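Local coordinates for protein endo-beta-1,4-glucanase (Ampullaria crossean, PDB 5XBU) that probably hydrolyses internal beta-1,4-glucosidic bonds of cellulose, as a glycoside hydrolase family 45 endoglucanase built on a double-psi beta-barrel, at residues D46-P50 against W51-K55; T58-E62 against R63-D67. All blocks are in the same frame, centred on the assembly; numbering follows the deposited sequence.

Both contacts are local turns into short helices, and they follow one another along the chain: helix 50-54 runs on into strand 57-60, which in turn leads to helix 62-65. Contact 1 lies at the periphery, about 16 Å from the centre of the chain to its own centre, and is partly buried; contact 2, at about 7 Å, is buried beside the barrel sheet. Their centres are 19 Å apart. Contact 1 relies on prolines, an aromatic pair and backbone bonds, with the polar ends of Trp51, Asn52 and Lys55 bonded to parts of the chain beyond the contact. Contact 2 adds a salt bridge and two waters to its helix bonds, fitting charged groups into a mostly buried place.

Contact 1 (D46-P50 against W51-K55); sequences DTPFP and WNLQK
Phe49 lies just before helix 50-54, a short helix at the periphery of the double-psi beta-barrel fold, and its carbonyl takes the amide of Asn52. Phe49 O accepts from Asn52 N at 2.9 Å, the donor standing 50° out of the carbonyl plane. Pro50 O serves two donors: Leu53 N at 2.9 Å and, weakly, Gln54 N at 3.1 Å. Proline suits the first turn because its missing N-H is not needed there and its ring fixes a helical phi.

The Trp51 indole lies beside the Phe49 ring with the planes 23° apart but slid, so that the two hardly overlap; what covers one indole face is Phe49 CB, 3.3 Å from Trp51 NE1. A chi1 of 64° sets Trp51 CG between its backbone N and carbonyl carbon, folding the indole back toward Phe49. Its N-H is satisfied by Gln177 OE1, which allows a polar edge in a buried place. Asn52 likewise spends its OD1 on the hydroxyl of Thr109, a residue just beyond strand 104-108, and so ties the helix to the barrel side.

Across the turn the apolar pair is Pro48 with Leu53, a rigid ring against a branched end. The leucine fork straddles the ring corner: Pro48 CG lies 3.7 Å from Leu53 CD1 and 3.8 Å from Leu53 CD2.

Contact 2 (T58-E62 against R63-D67); sequences TAPSE and RYFDD
Pro60 packs against Tyr64 where strand 57-60 of the double-psi beta-barrel turns into helix 62-65. This is the tight side: Pro60 CB meets the edge of the phenol ring, 3.6 Å from Tyr64 CD2, and the prolyl ring also touches Val108 and Phe141 of the neighbouring strands. Tyrosine suits the place because its ring fills apolar space while its hydroxyl bonds to Glu164. Ser61, at the N-cap position, receives Phe65 N on its carbonyl at 3.0 Å, in the carbonyl plane and nearly straight (175°). Its hydroxyl makes no direct cap; it bonds to His140 N and reaches Tyr64 N only through a water.

The looser, watered side is the partly exposed Arg63 guanidinium, to which Glu62 reaches out from a buried position. With CG anti to the backbone N (chi1 -176°), the extended glutamate meets Arg63 NH1 with OE1 in a 2.8 Å salt bridge. The arginine, bent at chi2, offers its guanidinium edge, but OE1 is approached from above the carboxylate plane. OE2 takes the Ile114 amide. Replacing Glu62 with an alanine is likely to leave Arg63 without its carboxylate mate, with a weak bond to Gly69 O remaining, and the Ile114 amide without this acceptor. A second water closes the ring, donating to Glu62 OE1 at 2.6 Å and accepting from Arg63 NH2 at 3.0 Å.

Contact 1 (D46-P50 against W51-K55)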
loop_
_atom_site.group_PDB
_atom_site.type_symbol
_atom_site.label_atom_id
_atom_site.label_comp_id
_atom_site.label_asym_id
_atom_site.label_seq_id
_atom_site.Cartn_x
_atom_site.Cartn_y
_atom_site.Cartn_z
ATOM N N ASP A 46 10.648 17.705 7.542
ATOM C CA ASP A 46 9.447 16.892 7.364
ATOM C C ASP A 46 8.623 17.373 6.170
ATOM O O ASP A 46 7.392 17.437 6.221
ATOM C CB ASP A 46 8.605 16.836 8.639
ATOM C CG ASP A 46 7.418 15.876 8.519
ATOM O OD1 ASP A 46 7.594 14.769 7.964
ATOM O OD2 ASP A 46 6.297 16.233 8.947
ATOM N N THR A 47 9.296 17.717 5.073
ATOM C CA THR A 47 8.630 18.289 3.907
ATOM C C THR A 47 8.741 17.323 2.742
ATOM O O THR A 47 9.857 17.099 2.238
ATOM C CB THR A 47 9.269 19.618 3.533
ATOM O OG1 THR A 47 9.167 20.505 4.649
ATOM C CG2 THR A 47 8.539 20.220 2.353
ATOM N N PRO A 48 7.655 16.674 2.325
ATOM C CA PRO A 48 7.750 15.777 1.175
ATOM C C PRO A 48 8.022 16.557 -0.089
ATOM O O PRO A 48 7.581 17.696 -0.248
ATOM C CB PRO A 48 6.365 15.112 1.123
ATOM C CG PRO A 48 5.444 16.141 1.744
ATOM C CD PRO A 48 6.274 16.794 2.827
ATOM N N PHE A 49 8.697 15.923 -1.025
ATOM C CA PHE A 49 8.688 16.450 -2.376
ATOM C C PHE A 49 7.251 16.507 -2.881
ATOM O O PHE A 49 6.456 15.600 -2.589
ATOM C CB PHE A 49 9.495 15.566 -3.324
ATOM C CG PHE A 49 10.946 15.390 -2.949
ATOM C CD1 PHE A 49 11.790 16.465 -2.827
ATOM C CD2 PHE A 49 11.476 14.129 -2.759
ATOM C CE1 PHE A 49 13.130 16.326 -2.517
ATOM C CE2 PHE A 49 12.808 13.954 -2.454
ATOM C CZ PHE A 49 13.648 15.058 -2.320
ATOM N N PRO A 50 6.892 17.529 -3.660
ATOM C CA PRO A 50 5.523 17.586 -4.184
ATOM C C PRO A 50 5.091 16.306 -4.871
ATOM O O PRO A 50 3.932 15.890 -4.712
ATOM C CB PRO A 50 5.553 18.804 -5.126
ATOM C CG PRO A 50 6.533 19.743 -4.421
ATOM C CD PRO A 50 7.635 18.784 -3.917
ATOM N N TRP A 51 5.971 15.666 -5.648
ATOM C CA TRP A 51 5.548 14.446 -6.329
ATOM C C TRP A 51 5.059 13.383 -5.353
ATOM O O TRP A 51 4.212 12.550 -5.710
ATOM C CB TRP A 51 6.631 13.894 -7.248
ATOM C CG TRP A 51 7.898 13.443 -6.552
ATOM C CD1 TRP A 51 9.077 14.119 -6.492
ATOM C CD2 TRP A 51 8.115 12.196 -5.868
ATOM N NE1 TRP A 51 10.000 13.383 -5.803
ATOM C CE2 TRP A 51 9.433 12.200 -5.405
ATOM C CE3 TRP A 51 7.320 11.073 -5.634
ATOM C CZ2 TRP A 51 9.965 11.129 -4.692
ATOM C CZ3 TRP A 51 7.850 10.011 -4.918
ATOM C CH2 TRP A 51 9.170 10.050 -4.452
ATOM N N ASN A 52 5.608 13.363 -4.141
ATOM C CA ASN A 52 5.235 12.369 -3.135
ATOM C C ASN A 52 3.908 12.686 -2.442
ATOM O O ASN A 52 3.382 11.853 -1.699
ATOM C CB ASN A 52 6.402 12.209 -2.150
ATOM C CG ASN A 52 6.226 11.027 -1.248
ATOM O OD1 ASN A 52 5.790 9.961 -1.683
ATOM N ND2 ASN A 52 6.580 11.202 0.025
ATOM N N LEU A 53 3.322 13.846 -2.718
ATOM C CA LEU A 53 1.946 14.155 -2.363
ATOM C C LEU A 53 0.987 13.991 -3.530
ATOM O O LEU A 53 -0.222 13.881 -3.308
ATOM C CB LEU A 53 1.868 15.613 -1.859
ATOM C CG LEU A 53 2.608 15.857 -0.555
ATOM C CD1 LEU A 53 2.511 17.310 -0.181
ATOM C CD2 LEU A 53 2.073 14.969 0.582
ATOM N N GLN A 54 1.500 13.983 -4.764
ATOM C CA GLN A 54 0.679 14.076 -5.970
ATOM C C GLN A 54 0.489 12.755 -6.706
ATOM O O GLN A 54 -0.536 12.581 -7.389
ATOM C CB GLN A 54 1.328 15.052 -6.960
ATOM C CG GLN A 54 1.388 16.476 -6.488
ATOM C CD GLN A 54 2.389 17.300 -7.270
ATOM O OE1 GLN A 54 3.289 16.775 -7.922
ATOM N NE2 GLN A 54 2.236 18.620 -7.201
ATOM N N LYS A 55 1.485 11.884 -6.666
ATOM C CA LYS A 55 1.534 10.700 -7.517
ATOM C C LYS A 55 0.898 9.503 -6.835
ATOM O O LYS A 55 0.375 9.615 -5.730
ATOM C CB LYS A 55 2.952 10.425 -7.973
ATOM C CG LYS A 55 3.470 11.474 -8.940
ATOM C CD LYS A 55 4.703 10.970 -9.667
ATOM C CE LYS A 55 5.200 11.947 -10.659
ATOM N NZ LYS A 55 6.291 11.345 -11.456
#

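Contact 2 (T58-E62 against R63-D67)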
loop_
_atom_site.group_PDB
_atom_site.type_symbol
_atom_site.label_atom_id
_atom_site.label_comp_id
_atom_site.label_asym_id
_atom_site.label_seq_id
_atom_site.Cartn_x
_atom_site.Cartn_y
_atom_site.Cartn_z
ATOM N N THR A 58 2.192 4.935 -1.933
ATOM C CA THR A 58 1.543 4.170 -0.897
ATOM C C THR A 58 2.418 4.032 0.350
ATOM O O THR A 58 3.653 4.041 0.295
ATOM C CB THR A 58 1.109 2.785 -1.446
ATOM O OG1 THR A 58 0.391 2.039 -0.470
ATOM C CG2 THR A 58 2.258 1.906 -1.935
ATOM N N ALA A 59 1.713 3.836 1.462
ATOM C CA ALA A 59 2.240 3.395 2.749
ATOM C C ALA A 59 1.698 1.993 3.007
ATOM O O ALA A 59 0.554 1.845 3.459
ATOM C CB ALA A 59 1.796 4.356 3.849
ATOM N N PRO A 60 2.474 0.944 2.742
ATOM C CA PRO A 60 2.012 -0.409 3.056
ATOM C C PRO A 60 2.084 -0.682 4.543
ATOM O O PRO A 60 2.884 -0.098 5.277
ATOM C CB PRO A 60 2.986 -1.324 2.299
ATOM C CG PRO A 60 3.697 -0.424 1.325
ATOM C CD PRO A 60 3.765 0.896 2.028
ATOM N N SER A 61 1.320 -1.678 4.957
ATOM C CA SER A 61 1.444 -2.225 6.288
ATOM C C SER A 61 2.903 -2.592 6.594
ATOM O O SER A 61 3.662 -3.057 5.736
ATOM C CB SER A 61 0.477 -3.405 6.420
ATOM O OG SER A 61 0.583 -4.315 5.345
ATOM N N GLU A 62 3.232 -2.405 7.873
ATOM C CA GLU A 62 4.609 -2.407 8.358
ATOM C C GLU A 62 5.415 -3.646 7.966
ATOM O O GLU A 62 6.576 -3.518 7.562
ATOM C CB GLU A 62 4.551 -2.286 9.883
ATOM C CG GLU A 62 5.886 -2.167 10.582
ATOM C CD GLU A 62 5.735 -1.922 12.067
ATOM O OE1 GLU A 62 6.650 -2.350 12.792
ATOM O OE2 GLU A 62 4.747 -1.302 12.515
ATOM N N ARG A 63 4.864 -4.846 8.149
ATOM C CA ARG A 63 5.673 -6.036 7.915
ATOM C C ARG A 63 6.002 -6.236 6.441
ATOM O O ARG A 63 7.056 -6.802 6.134
ATOM C CB ARG A 63 5.031 -7.263 8.548
ATOM C CG ARG A 63 5.040 -7.228 10.069
ATOM C CD ARG A 63 6.453 -7.501 10.680
ATOM N NE ARG A 63 6.369 -7.344 12.144
ATOM C CZ ARG A 63 6.453 -6.188 12.786
ATOM N NH1 ARG A 63 6.831 -5.095 12.136
ATOM N NH2 ARG A 63 6.130 -6.135 14.069
ATOM N N TYR A 64 5.167 -5.778 5.506
ATOM C CA TYR A 64 5.598 -5.740 4.114
ATOM C C TYR A 64 6.600 -4.618 3.892
ATOM O O TYR A 64 7.634 -4.814 3.247
ATOM C CB TYR A 64 4.414 -5.621 3.136
ATOM C CG TYR A 64 4.891 -5.451 1.722
ATOM C CD1 TYR A 64 5.533 -6.478 1.040
ATOM C CD2 TYR A 64 4.774 -4.230 1.086
ATOM C CE1 TYR A 64 6.035 -6.299 -0.229
ATOM C CE2 TYR A 64 5.283 -4.033 -0.167
ATOM C CZ TYR A 64 5.911 -5.054 -0.838
ATOM O OH TYR A 64 6.402 -4.793 -2.091
ATOM N N PHE A 65 6.297 -3.423 4.414
ATOM C CA PHE A 65 7.196 -2.283 4.273
ATOM C C PHE A 65 8.642 -2.641 4.573
ATOM O O PHE A 65 9.541 -2.229 3.829
ATOM C CB PHE A 65 6.725 -1.167 5.199
ATOM C CG PHE A 65 7.632 0.012 5.227
ATOM C CD1 PHE A 65 7.574 0.960 4.233
ATOM C CD2 PHE A 65 8.540 0.202 6.264
ATOM C CE1 PHE A 65 8.407 2.069 4.259
ATOM C CE2 PHE A 65 9.364 1.292 6.291
ATOM C CZ PHE A 65 9.312 2.237 5.269
ATOM N N ASP A 66 8.872 -3.375 5.663
ATOM C CA ASP A 66 10.230 -3.734 6.068
ATOM C C ASP A 66 10.514 -5.218 5.938
ATOM O O ASP A 66 11.406 -5.727 6.623
ATOM C CB ASP A 66 10.561 -3.254 7.475
ATOM C CG ASP A 66 12.065 -3.235 7.739
ATOM O OD1 ASP A 66 12.847 -2.976 6.779
ATOM O OD2 ASP A 66 12.442 -3.498 8.899
ATOM N N ASP A 67 9.804 -5.925 5.061
ATOM C CA ASP A 67 10.099 -7.331 4.766
ATOM C C ASP A 67 10.298 -8.173 6.030
ATOM O O ASP A 67 11.300 -8.879 6.185
ATOM C CB ASP A 67 11.303 -7.476 3.828
ATOM C CG ASP A 67 11.525 -8.904 3.365
ATOM O OD1 ASP A 67 10.528 -9.635 3.169
ATOM O OD2 ASP A 67 12.697 -9.286 3.181
HETATM O O HOH W 1 2.336 -5.971 6.514
HETATM O O HOH W 2 6.494 -3.407 15.184
#